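Local coordinates for ABC transporter, substrate-binding protein (Streptococcus pneumoniae, PDB 5G5Y), which binds short- and long-chain fructooligosaccharides, preferring tetrasaccharides and larger, as the solute-binding component of the FusABC-MsmK ABC transporter that imports them, at residues 81-92 / 113-121; 23-31 / 334-345. One frame throughout, in Å; residues are numbered along the deposited sequence.

Contact 1: residues 81-92 / 113-121; sequences IIPVEDLIDKYM and DGHIYSFPW. With ZN (zinc ion), chain K.
Helix 85-91 and the residues flanking it pack against the extended loop 113-121, through E85, H115 and I116 at a polar end and V84, I88, M92 and F119 at an apolar one. E85 spends both carboxylate oxygens on the loop. Its OE1 accepts the backbone N of I116 at 2.9 Å, met from well above the carboxylate plane, and its OE2 takes a short 2.5 Å bond from ND1 of H115, a His-carboxylate hydrogen bond on the syn side and close to the imidazole plane. The E85 side chain reaches back this way because CG sits between the backbone N and the carbonyl carbon (chi1 64°) and chi2 then bends it. With ND1 held by the carboxylate, NE2 of H115 binds a zinc ion at 2.3 Å, and waters lie around the metal; the carboxylate probably makes the imidazole a stronger ligand. OD1 of D113 accepts from N of H115 in an Asx turn. P83 lays CG over one imidazole face in a CH-pi contact. A main-chain bond runs the other way: N of V84, at the helix N-cap, donates to O of I116 at 2.8 Å. Further along, the F119 ring comes from the opposite direction to V84 and M92. CZ of F119 lies 3.7 Å from CG2 of V84, while SD of M92 stands 3.5 Å from CE1 of F119 in an oblique Met-aromatic contact. Helix 69-77 closes over I81 and Y117, helix 319-329 lies against I82 and M92, and strand 310-312 is touched by both segments.

Contact 2: residues 23-31 / 334-345; sequences LILQRLEKE and QSVQNNWGTYGD. With ZN (zinc ion), chain F; GOL (glycerol), chain N.
R27 carries CG anti to its carbonyl carbon and stays extended as far as NE, while Y343 places its ring between its own backbone N and carbonyl carbon (chi1 65°); together these torsions bring the guanidinium flat onto the phenol. The two planes are 7° apart with centres 4.0 Å from each other, a stacked cation-pi pair, and CG of L23 covers the opposite guanidinium face. The same group turns its end to the backbone: NH1 and NH2 both donate to O of Y343, at 3.1 and 2.8 Å, from one face of the carbonyl plane. The stack and the two bonds to one oxygen together hold the rotation of the guanidinium. OG1 of T342, which donates to OE1 of Q337, lies at its edge, and a water joins NH1 of R27 to that same OE1. Here helix 23-32 packs along helix 332-340 and the turn that follows it, the local axes running roughly antiparallel (149°) and 11.0 Å apart; G341 leaves the helix with positive phi. I24 lies between its own helix and this helix-turn unit, its CD1 3.4 Å from O of Q337 and its CG1 3.6 Å from CB of T342. Its CG2 abuts the amide pair in which NE2 of Q334 donates almost straight to OD1 of N338, whose ND2 is held by Q329. At the outer end, CD2 of L23 rests on CB of D345, and a glycerol, probably from crystallisation, spans Q26 and D345.

Overall arrangement
Contacts 1 and 2 lie in the same lobe of the protein, their centres about 24 Å apart. Along the sequence 23-31 comes first, then both segments of contact 1, and 334-345 some 210 residues after those, about 300 after 23-31, so contact 2 joins distant parts of the chain while contact 1 closes a short, largely helical excursion. Helix 319-329 is shared: it touches I82 and M92 of contact 1 and L28 and Q334 of contact 2. The contacts also meet directly, NE1 of W121 probably donating to OD1 of N339 (2.9 Å). N339 also bonds E123, a substrate-binding residue, and adjoins W340, another; F119 lies near K309, a third. Both contacts thus probably sit beside the fructooligosaccharide site.

Contact 1: residues 81-92 / 113-121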
loop_
_atom_site.group_PDB
_atom_site.type_symbol
_atom_site.label_atom_id
_atom_site.label_comp_id
_atom_site.label_asym_id
_atom_site.label_seq_id
_atom_site.Cartn_x
_atom_site.Cartn_y
_atom_site.Cartn_z
ATOM N N ILE A 81 -5.193 22.558 14.590
ATOM C CA ILE A 81 -3.897 21.915 14.818
ATOM C C ILE A 81 -2.825 22.940 14.598
ATOM O O ILE A 81 -3.061 23.909 13.901
ATOM C CB ILE A 81 -3.674 20.663 13.934
ATOM C CG1 ILE A 81 -3.636 20.977 12.423
ATOM C CG2 ILE A 81 -4.754 19.634 14.252
ATOM C CD1 ILE A 81 -3.334 19.784 11.529
ATOM N N ILE A 82 -1.631 22.677 15.111
ATOM C CA ILE A 82 -0.526 23.621 15.023
ATOM C C ILE A 82 0.634 23.085 14.173
ATOM O O ILE A 82 0.785 21.846 14.018
ATOM C CB ILE A 82 0.011 23.992 16.418
ATOM C CG1 ILE A 82 0.615 22.774 17.156
ATOM C CG2 ILE A 82 -1.133 24.605 17.227
ATOM C CD1 ILE A 82 1.483 23.133 18.351
ATOM N N PRO A 83 1.458 24.012 13.625
ATOM C CA PRO A 83 2.698 23.576 13.004
ATOM C C PRO A 83 3.668 23.022 14.051
ATOM O O PRO A 83 3.753 23.545 15.164
ATOM C CB PRO A 83 3.256 24.853 12.348
ATOM C CG PRO A 83 2.182 25.875 12.429
ATOM C CD PRO A 83 1.293 25.479 13.575
ATOM N N VAL A 84 4.397 21.976 13.683
ATOM C CA VAL A 84 5.276 21.263 14.613
ATOM C C VAL A 84 6.752 21.198 14.195
ATOM O O VAL A 84 7.535 20.552 14.890
ATOM C CB VAL A 84 4.784 19.810 14.821
ATOM C CG1 VAL A 84 3.360 19.807 15.332
ATOM C CG2 VAL A 84 4.883 19.005 13.528
ATOM N N GLU A 85 7.129 21.829 13.081
ATOM C CA GLU A 85 8.527 21.753 12.595
ATOM C C GLU A 85 9.546 22.228 13.636
ATOM O O GLU A 85 10.602 21.626 13.749
ATOM C CB GLU A 85 8.756 22.433 11.232
ATOM C CG GLU A 85 8.547 23.936 11.177
ATOM C CD GLU A 85 7.097 24.336 10.994
ATOM O OE1 GLU A 85 6.198 23.459 10.972
ATOM O OE2 GLU A 85 6.862 25.554 10.875
ATOM N N ASP A 86 9.206 23.243 14.410
ATOM C CA ASP A 86 10.135 23.804 15.422
ATOM C C ASP A 86 10.273 22.855 16.617
ATOM O O ASP A 86 11.310 22.800 17.248
ATOM C CB ASP A 86 9.669 25.184 15.916
ATOM C CG ASP A 86 9.746 26.290 14.821
ATOM O OD1 ASP A 86 10.503 26.163 13.825
ATOM O OD2 ASP A 86 9.048 27.322 14.963
ATOM N N LEU A 87 9.202 22.128 16.924
ATOM C CA LEU A 87 9.194 21.147 17.990
ATOM C C LEU A 87 10.075 19.962 17.605
ATOM O O LEU A 87 10.776 19.403 18.460
ATOM C CB LEU A 87 7.764 20.675 18.301
ATOM C CG LEU A 87 6.824 21.772 18.804
ATOM C CD1 LEU A 87 5.419 21.228 18.891
ATOM C CD2 LEU A 87 7.277 22.338 20.155
ATOM N N ILE A 88 10.079 19.609 16.311
ATOM C CA ILE A 88 10.950 18.538 15.838
ATOM C C ILE A 88 12.405 18.904 16.085
ATOM O O ILE A 88 13.162 18.154 16.723
ATOM C CB ILE A 88 10.724 18.204 14.357
ATOM C CG1 ILE A 88 9.306 17.641 14.190
ATOM C CG2 ILE A 88 11.788 17.226 13.849
ATOM C CD1 ILE A 88 8.858 17.467 12.740
ATOM N N ASP A 89 12.786 20.059 15.559
ATOM C CA ASP A 89 14.129 20.549 15.661
ATOM C C ASP A 89 14.620 20.675 17.111
ATOM O O ASP A 89 15.739 20.303 17.410
ATOM C CB ASP A 89 14.205 21.923 14.973
ATOM C CG ASP A 89 15.633 22.394 14.771
ATOM O OD1 ASP A 89 16.463 21.621 14.225
ATOM O OD2 ASP A 89 15.935 23.537 15.150
ATOM N N LYS A 90 13.794 21.207 17.990
ATOM C CA LYS A 90 14.220 21.498 19.370
ATOM C C LYS A 90 14.221 20.271 20.271
ATOM O O LYS A 90 15.062 20.149 21.161
ATOM C CB LYS A 90 13.285 22.517 20.017
ATOM C CG LYS A 90 13.493 23.952 19.612
ATOM C CD LYS A 90 12.701 24.848 20.565
ATOM C CE LYS A 90 12.074 26.035 19.871
ATOM N NZ LYS A 90 13.069 27.111 19.626
ATOM N N TYR A 91 13.263 19.373 20.062
ATOM C CA TYR A 91 12.958 18.353 21.091
ATOM C C TYR A 91 12.929 16.904 20.634
ATOM O O TYR A 91 12.606 16.012 21.449
ATOM C CB TYR A 91 11.608 18.657 21.754
ATOM C CG TYR A 91 11.475 20.057 22.335
ATOM C CD1 TYR A 91 12.402 20.549 23.274
ATOM C CD2 TYR A 91 10.411 20.872 21.982
ATOM C CE1 TYR A 91 12.277 21.833 23.800
ATOM C CE2 TYR A 91 10.294 22.164 22.490
ATOM C CZ TYR A 91 11.235 22.627 23.392
ATOM O OH TYR A 91 11.070 23.897 23.892
ATOM N N MET A 92 13.187 16.648 19.345
ATOM C CA MET A 92 12.883 15.313 18.820
ATOM C C MET A 92 14.080 14.661 18.102
ATOM O O MET A 92 14.037 14.449 16.885
ATOM C CB MET A 92 11.627 15.352 17.981
ATOM C CG MET A 92 10.417 15.963 18.679
ATOM S SD MET A 92 8.943 15.893 17.625
ATOM C CE MET A 92 8.540 14.131 17.746
ATOM N N ASP A 113 2.936 25.417 2.243
ATOM C CA ASP A 113 3.220 26.668 2.995
ATOM C C ASP A 113 4.567 26.640 3.770
ATOM O O ASP A 113 4.939 27.634 4.390
ATOM C CB ASP A 113 2.029 27.085 3.908
ATOM C CG ASP A 113 1.822 26.145 5.148
ATOM O OD1 ASP A 113 2.592 25.167 5.286
ATOM O OD2 ASP A 113 0.888 26.376 5.985
ATOM N N GLY A 114 5.295 25.511 3.740
ATOM C CA GLY A 114 6.529 25.376 4.480
ATOM C C GLY A 114 6.400 24.810 5.890
ATOM O O GLY A 114 7.399 24.521 6.488
ATOM N N HIS A 115 5.185 24.575 6.392
ATOM C CA HIS A 115 4.992 23.986 7.719
ATOM C C HIS A 115 4.839 22.454 7.707
ATOM O O HIS A 115 4.449 21.859 6.699
ATOM C CB HIS A 115 3.769 24.600 8.375
ATOM C CG HIS A 115 3.951 26.034 8.699
ATOM N ND1 HIS A 115 4.929 26.458 9.571
ATOM C CD2 HIS A 115 3.326 27.150 8.254
ATOM C CE1 HIS A 115 4.896 27.772 9.664
ATOM N NE2 HIS A 115 3.942 28.214 8.870
ATOM N N ILE A 116 5.131 21.836 8.850
ATOM C CA ILE A 116 4.793 20.415 9.067
ATOM C C ILE A 116 3.640 20.410 10.065
ATOM O O ILE A 116 3.721 21.105 11.095
ATOM C CB ILE A 116 6.017 19.632 9.586
ATOM C CG1 ILE A 116 7.110 19.648 8.519
ATOM C CG2 ILE A 116 5.651 18.201 9.961
ATOM C CD1 ILE A 116 8.449 19.131 8.992
ATOM N N TYR A 117 2.554 19.687 9.749
ATOM C CA TYR A 117 1.355 19.654 10.595
ATOM C C TYR A 117 1.066 18.330 11.278
ATOM O O TYR A 117 0.101 18.244 12.021
ATOM C CB TYR A 117 0.133 20.055 9.764
ATOM C CG TYR A 117 0.197 21.485 9.289
ATOM C CD1 TYR A 117 0.034 22.535 10.187
ATOM C CD2 TYR A 117 0.420 21.797 7.955
ATOM C CE1 TYR A 117 0.075 23.861 9.771
ATOM C CE2 TYR A 117 0.443 23.137 7.521
ATOM C CZ TYR A 117 0.270 24.157 8.440
ATOM O OH TYR A 117 0.343 25.499 8.049
ATOM N N SER A 118 1.865 17.298 11.020
ATOM C CA SER A 118 1.537 15.978 11.517
ATOM C C SER A 118 2.770 15.124 11.575
ATOM O O SER A 118 3.772 15.438 10.936
ATOM C CB SER A 118 0.438 15.304 10.655
ATOM O OG SER A 118 0.857 15.029 9.346
ATOM N N PHE A 119 2.696 14.051 12.340
ATOM C CA PHE A 119 3.800 13.115 12.454
ATOM C C PHE A 119 3.445 11.795 11.758
ATOM O O PHE A 119 2.375 11.236 12.002
ATOM C CB PHE A 119 4.106 12.854 13.920
ATOM C CG PHE A 119 4.514 14.085 14.675
ATOM C CD1 PHE A 119 5.839 14.490 14.690
ATOM C CD2 PHE A 119 3.595 14.841 15.369
ATOM C CE1 PHE A 119 6.240 15.629 15.382
ATOM C CE2 PHE A 119 3.998 15.983 16.087
ATOM C CZ PHE A 119 5.313 16.367 16.090
ATOM N N PRO A 120 4.367 11.269 10.923
ATOM C CA PRO A 120 4.019 10.197 10.040
ATOM C C PRO A 120 4.191 8.805 10.641
ATOM O O PRO A 120 4.871 8.601 11.683
ATOM C CB PRO A 120 5.007 10.367 8.884
ATOM C CG PRO A 120 6.210 10.884 9.554
ATOM C CD PRO A 120 5.675 11.859 10.555
ATOM N N TRP A 121 3.512 7.878 9.997
ATOM C CA TRP A 121 3.845 6.441 10.054
ATOM C C TRP A 121 4.737 6.124 8.854
ATOM O O TRP A 121 4.360 6.402 7.706
ATOM C CB TRP A 121 2.565 5.601 10.017
ATOM C CG TRP A 121 2.723 4.120 9.795
ATOM C CD1 TRP A 121 2.979 3.171 10.750
ATOM C CD2 TRP A 121 2.530 3.407 8.557
ATOM N NE1 TRP A 121 2.973 1.912 10.171
ATOM C CE2 TRP A 121 2.681 2.032 8.837
ATOM C CE3 TRP A 121 2.199 3.800 7.250
ATOM C CZ2 TRP A 121 2.559 1.059 7.855
ATOM C CZ3 TRP A 121 2.084 2.831 6.272
ATOM C CH2 TRP A 121 2.290 1.482 6.569
HETATM ZN ZN ZN K . 3.184 30.267 8.054
HETATM O O HOH W 1 -0.207 19.329 14.658
HETATM O O HOH W 2 3.390 30.010 5.551
HETATM O O HOH W 3 3.181 30.618 10.072
HETATM O O HOH W 4 4.746 30.451 7.574
#

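Contact 2: residues 23-31 / 334-345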
loop_
_atom_site.group_PDB
_atom_site.type_symbol
_atom_site.label_atom_id
_atom_site.label_comp_id
_atom_site.label_asym_id
_atom_site.label_seq_id
_atom_site.Cartn_x
_atom_site.Cartn_y
_atom_site.Cartn_z
ATOM N N LEU A 23 0.287 -3.612 27.489
ATOM C CA LEU A 23 1.639 -3.740 28.040
ATOM C C LEU A 23 2.619 -2.676 27.494
ATOM O O LEU A 23 3.438 -2.083 28.259
ATOM C CB LEU A 23 2.140 -5.178 27.858
ATOM C CG LEU A 23 3.478 -5.538 28.464
ATOM C CD1 LEU A 23 3.610 -5.146 29.945
ATOM C CD2 LEU A 23 3.718 -7.035 28.300
ATOM N N ILE A 24 2.534 -2.393 26.195
ATOM C CA ILE A 24 3.376 -1.330 25.619
ATOM C C ILE A 24 3.173 -0.001 26.346
ATOM O O ILE A 24 4.137 0.711 26.670
ATOM C CB ILE A 24 3.137 -1.182 24.083
ATOM C CG1 ILE A 24 3.798 -2.345 23.311
ATOM C CG2 ILE A 24 3.712 0.111 23.572
ATOM C CD1 ILE A 24 3.388 -2.415 21.840
ATOM N N LEU A 25 1.935 0.385 26.604
ATOM C CA LEU A 25 1.718 1.698 27.195
ATOM C C LEU A 25 2.037 1.747 28.707
ATOM O O LEU A 25 2.362 2.800 29.240
ATOM C CB LEU A 25 0.315 2.170 26.897
ATOM C CG LEU A 25 0.143 2.373 25.382
ATOM C CD1 LEU A 25 -1.317 2.590 25.080
ATOM C CD2 LEU A 25 0.971 3.560 24.892
ATOM N N GLN A 26 1.913 0.607 29.371
ATOM C CA GLN A 26 2.334 0.435 30.787
ATOM C C GLN A 26 3.821 0.638 30.952
ATOM O O GLN A 26 4.255 1.426 31.802
ATOM C CB GLN A 26 1.949 -0.970 31.273
ATOM C CG GLN A 26 0.467 -1.050 31.523
ATOM C CD GLN A 26 -0.065 -2.459 31.657
ATOM O OE1 GLN A 26 0.682 -3.428 31.709
ATOM N NE2 GLN A 26 -1.371 -2.574 31.693
ATOM N N ARG A 27 4.601 -0.009 30.078
ATOM C CA ARG A 27 6.043 0.195 30.054
ATOM C C ARG A 27 6.420 1.614 29.659
ATOM O O ARG A 27 7.324 2.205 30.253
ATOM C CB ARG A 27 6.738 -0.787 29.097
ATOM C CG ARG A 27 6.624 -2.232 29.529
ATOM C CD ARG A 27 7.626 -3.078 28.785
ATOM N NE ARG A 27 7.496 -4.513 29.075
ATOM C CZ ARG A 27 7.178 -5.462 28.207
ATOM N NH1 ARG A 27 6.898 -5.195 26.919
ATOM N NH2 ARG A 27 7.140 -6.724 28.638
ATOM N N LEU A 28 5.752 2.150 28.634
ATOM C CA LEU A 28 6.001 3.504 28.224
ATOM C C LEU A 28 5.811 4.539 29.328
ATOM O O LEU A 28 6.624 5.454 29.451
ATOM C CB LEU A 28 5.138 3.892 27.049
ATOM C CG LEU A 28 5.485 5.217 26.396
ATOM C CD1 LEU A 28 6.812 5.074 25.587
ATOM C CD2 LEU A 28 4.320 5.612 25.521
ATOM N N GLU A 29 4.729 4.433 30.101
ATOM C CA GLU A 29 4.496 5.384 31.176
ATOM C C GLU A 29 5.615 5.313 32.205
ATOM O O GLU A 29 6.007 6.340 32.719
ATOM C CB GLU A 29 3.130 5.184 31.846
ATOM C CG GLU A 29 2.894 6.142 32.997
ATOM C CD GLU A 29 1.482 6.131 33.523
ATOM O OE1 GLU A 29 0.553 5.631 32.832
ATOM O OE2 GLU A 29 1.322 6.689 34.650
ATOM N N LYS A 30 6.117 4.124 32.506
ATOM C CA LYS A 30 7.233 4.008 33.442
ATOM C C LYS A 30 8.453 4.744 32.927
ATOM O O LYS A 30 9.168 5.367 33.703
ATOM C CB LYS A 30 7.609 2.554 33.712
ATOM C CG LYS A 30 6.720 1.852 34.707
ATOM C CD LYS A 30 7.014 0.358 34.694
ATOM C CE LYS A 30 6.395 -0.373 35.880
ATOM N NZ LYS A 30 4.914 -0.352 35.803
ATOM N N GLU A 31 8.679 4.668 31.617
ATOM C CA GLU A 31 9.859 5.253 31.005
ATOM C C GLU A 31 9.712 6.733 30.795
ATOM O O GLU A 31 10.670 7.441 30.990
ATOM C CB GLU A 31 10.206 4.586 29.667
ATOM C CG GLU A 31 10.823 3.211 29.839
ATOM C CD GLU A 31 10.944 2.464 28.527
ATOM O OE1 GLU A 31 11.038 3.112 27.453
ATOM O OE2 GLU A 31 10.910 1.217 28.559
ATOM N N GLN A 334 10.948 1.006 19.952
ATOM C CA GLN A 334 9.625 1.426 20.281
ATOM C C GLN A 334 8.761 1.451 19.015
ATOM O O GLN A 334 7.623 1.009 19.067
ATOM C CB GLN A 334 9.632 2.809 20.930
ATOM C CG GLN A 334 8.303 3.140 21.610
ATOM C CD GLN A 334 8.073 2.314 22.868
ATOM O OE1 GLN A 334 8.892 2.315 23.764
ATOM N NE2 GLN A 334 6.988 1.574 22.906
ATOM N N SER A 335 9.274 2.033 17.919
ATOM C CA SER A 335 8.547 2.017 16.652
ATOM C C SER A 335 8.131 0.603 16.223
ATOM O O SER A 335 7.005 0.380 15.786
ATOM C CB SER A 335 9.345 2.700 15.552
ATOM O OG SER A 335 9.403 4.082 15.748
ATOM N N VAL A 336 9.048 -0.355 16.353
ATOM C CA VAL A 336 8.772 -1.688 15.916
ATOM C C VAL A 336 7.612 -2.266 16.747
ATOM O O VAL A 336 6.653 -2.774 16.190
ATOM C CB VAL A 336 10.028 -2.585 15.978
ATOM C CG1 VAL A 336 9.690 -4.053 15.825
ATOM C CG2 VAL A 336 11.060 -2.127 14.941
ATOM N N GLN A 337 7.690 -2.155 18.071
ATOM C CA GLN A 337 6.622 -2.697 18.932
ATOM C C GLN A 337 5.304 -1.970 18.725
ATOM O O GLN A 337 4.235 -2.615 18.601
ATOM C CB GLN A 337 7.027 -2.598 20.396
ATOM C CG GLN A 337 8.198 -3.459 20.768
ATOM C CD GLN A 337 8.630 -3.195 22.186
ATOM O OE1 GLN A 337 7.992 -3.669 23.103
ATOM N NE2 GLN A 337 9.715 -2.425 22.363
ATOM N N ASN A 338 5.351 -0.640 18.623
ATOM C CA ASN A 338 4.106 0.111 18.424
ATOM C C ASN A 338 3.357 -0.347 17.172
ATOM O O ASN A 338 2.126 -0.424 17.158
ATOM C CB ASN A 338 4.354 1.617 18.355
ATOM C CG ASN A 338 4.764 2.205 19.701
ATOM O OD1 ASN A 338 4.892 1.494 20.706
ATOM N ND2 ASN A 338 5.013 3.508 19.711
ATOM N N ASN A 339 4.124 -0.686 16.151
ATOM C CA ASN A 339 3.582 -1.115 14.868
ATOM C C ASN A 339 3.024 -2.547 14.939
ATOM O O ASN A 339 2.007 -2.837 14.326
ATOM C CB ASN A 339 4.686 -1.072 13.812
ATOM C CG ASN A 339 4.151 -1.112 12.371
ATOM O OD1 ASN A 339 3.256 -0.358 12.014
ATOM N ND2 ASN A 339 4.732 -1.961 11.542
ATOM N N TRP A 340 3.742 -3.441 15.613
ATOM C CA TRP A 340 3.511 -4.881 15.455
ATOM C C TRP A 340 3.128 -5.689 16.700
ATOM O O TRP A 340 2.582 -6.789 16.540
ATOM C CB TRP A 340 4.725 -5.544 14.781
ATOM C CG TRP A 340 4.808 -5.386 13.306
ATOM C CD1 TRP A 340 3.769 -5.478 12.398
ATOM C CD2 TRP A 340 5.994 -5.194 12.526
ATOM N NE1 TRP A 340 4.245 -5.306 11.099
ATOM C CE2 TRP A 340 5.602 -5.145 11.148
ATOM C CE3 TRP A 340 7.339 -5.029 12.840
ATOM C CZ2 TRP A 340 6.516 -4.907 10.112
ATOM C CZ3 TRP A 340 8.250 -4.833 11.789
ATOM C CH2 TRP A 340 7.827 -4.774 10.456
ATOM N N GLY A 341 3.475 -5.214 17.898
ATOM C CA GLY A 341 3.209 -5.949 19.133
ATOM C C GLY A 341 4.363 -5.914 20.093
ATOM O O GLY A 341 5.277 -5.116 19.936
ATOM N N THR A 342 4.349 -6.783 21.099
ATOM C CA THR A 342 5.386 -6.706 22.106
ATOM C C THR A 342 5.864 -8.097 22.591
ATOM O O THR A 342 5.558 -9.102 21.985
ATOM C CB THR A 342 4.948 -5.737 23.236
ATOM O OG1 THR A 342 6.054 -5.461 24.102
ATOM C CG2 THR A 342 3.752 -6.308 24.039
ATOM N N TYR A 343 6.654 -8.086 23.654
ATOM C CA TYR A 343 7.315 -9.255 24.214
ATOM C C TYR A 343 7.047 -9.276 25.714
ATOM O O TYR A 343 6.688 -8.242 26.308
ATOM C CB TYR A 343 8.844 -9.121 24.027
ATOM C CG TYR A 343 9.425 -7.958 24.808
ATOM C CD1 TYR A 343 9.452 -6.668 24.260
ATOM C CD2 TYR A 343 9.849 -8.118 26.146
ATOM C CE1 TYR A 343 9.915 -5.586 24.993
ATOM C CE2 TYR A 343 10.332 -7.044 26.878
ATOM C CZ TYR A 343 10.352 -5.777 26.291
ATOM O OH TYR A 343 10.810 -4.711 26.995
ATOM N N GLY A 344 7.277 -10.445 26.321
ATOM C CA GLY A 344 7.392 -10.576 27.780
ATOM C C GLY A 344 6.100 -10.630 28.577
ATOM O O GLY A 344 6.151 -10.614 29.811
ATOM N N ASP A 345 4.945 -10.700 27.924
ATOM C CA ASP A 345 3.681 -10.836 28.657
ATOM C C ASP A 345 3.493 -12.290 29.115
ATOM O O ASP A 345 3.534 -13.211 28.298
ATOM C CB ASP A 345 2.479 -10.413 27.814
ATOM C CG ASP A 345 1.248 -10.010 28.675
ATOM O OD1 ASP A 345 1.238 -10.249 29.912
ATOM O OD2 ASP A 345 0.288 -9.451 28.107
HETATM ZN ZN ZN F . -0.617 6.515 35.153
HETATM C C1 GOL N . -2.697 -6.060 31.302
HETATM O O1 GOL N . -2.390 -5.012 32.212
HETATM C C2 GOL N . -1.398 -6.668 30.774
HETATM O O2 GOL N . -0.267 -5.785 30.859
HETATM C C3 GOL N . -1.583 -7.116 29.335
HETATM O O3 GOL N . -1.723 -8.538 29.417
HETATM O O HOH W 5 6.651 0.139 25.567
HETATM O O HOH W 6 7.469 -2.428 25.622
#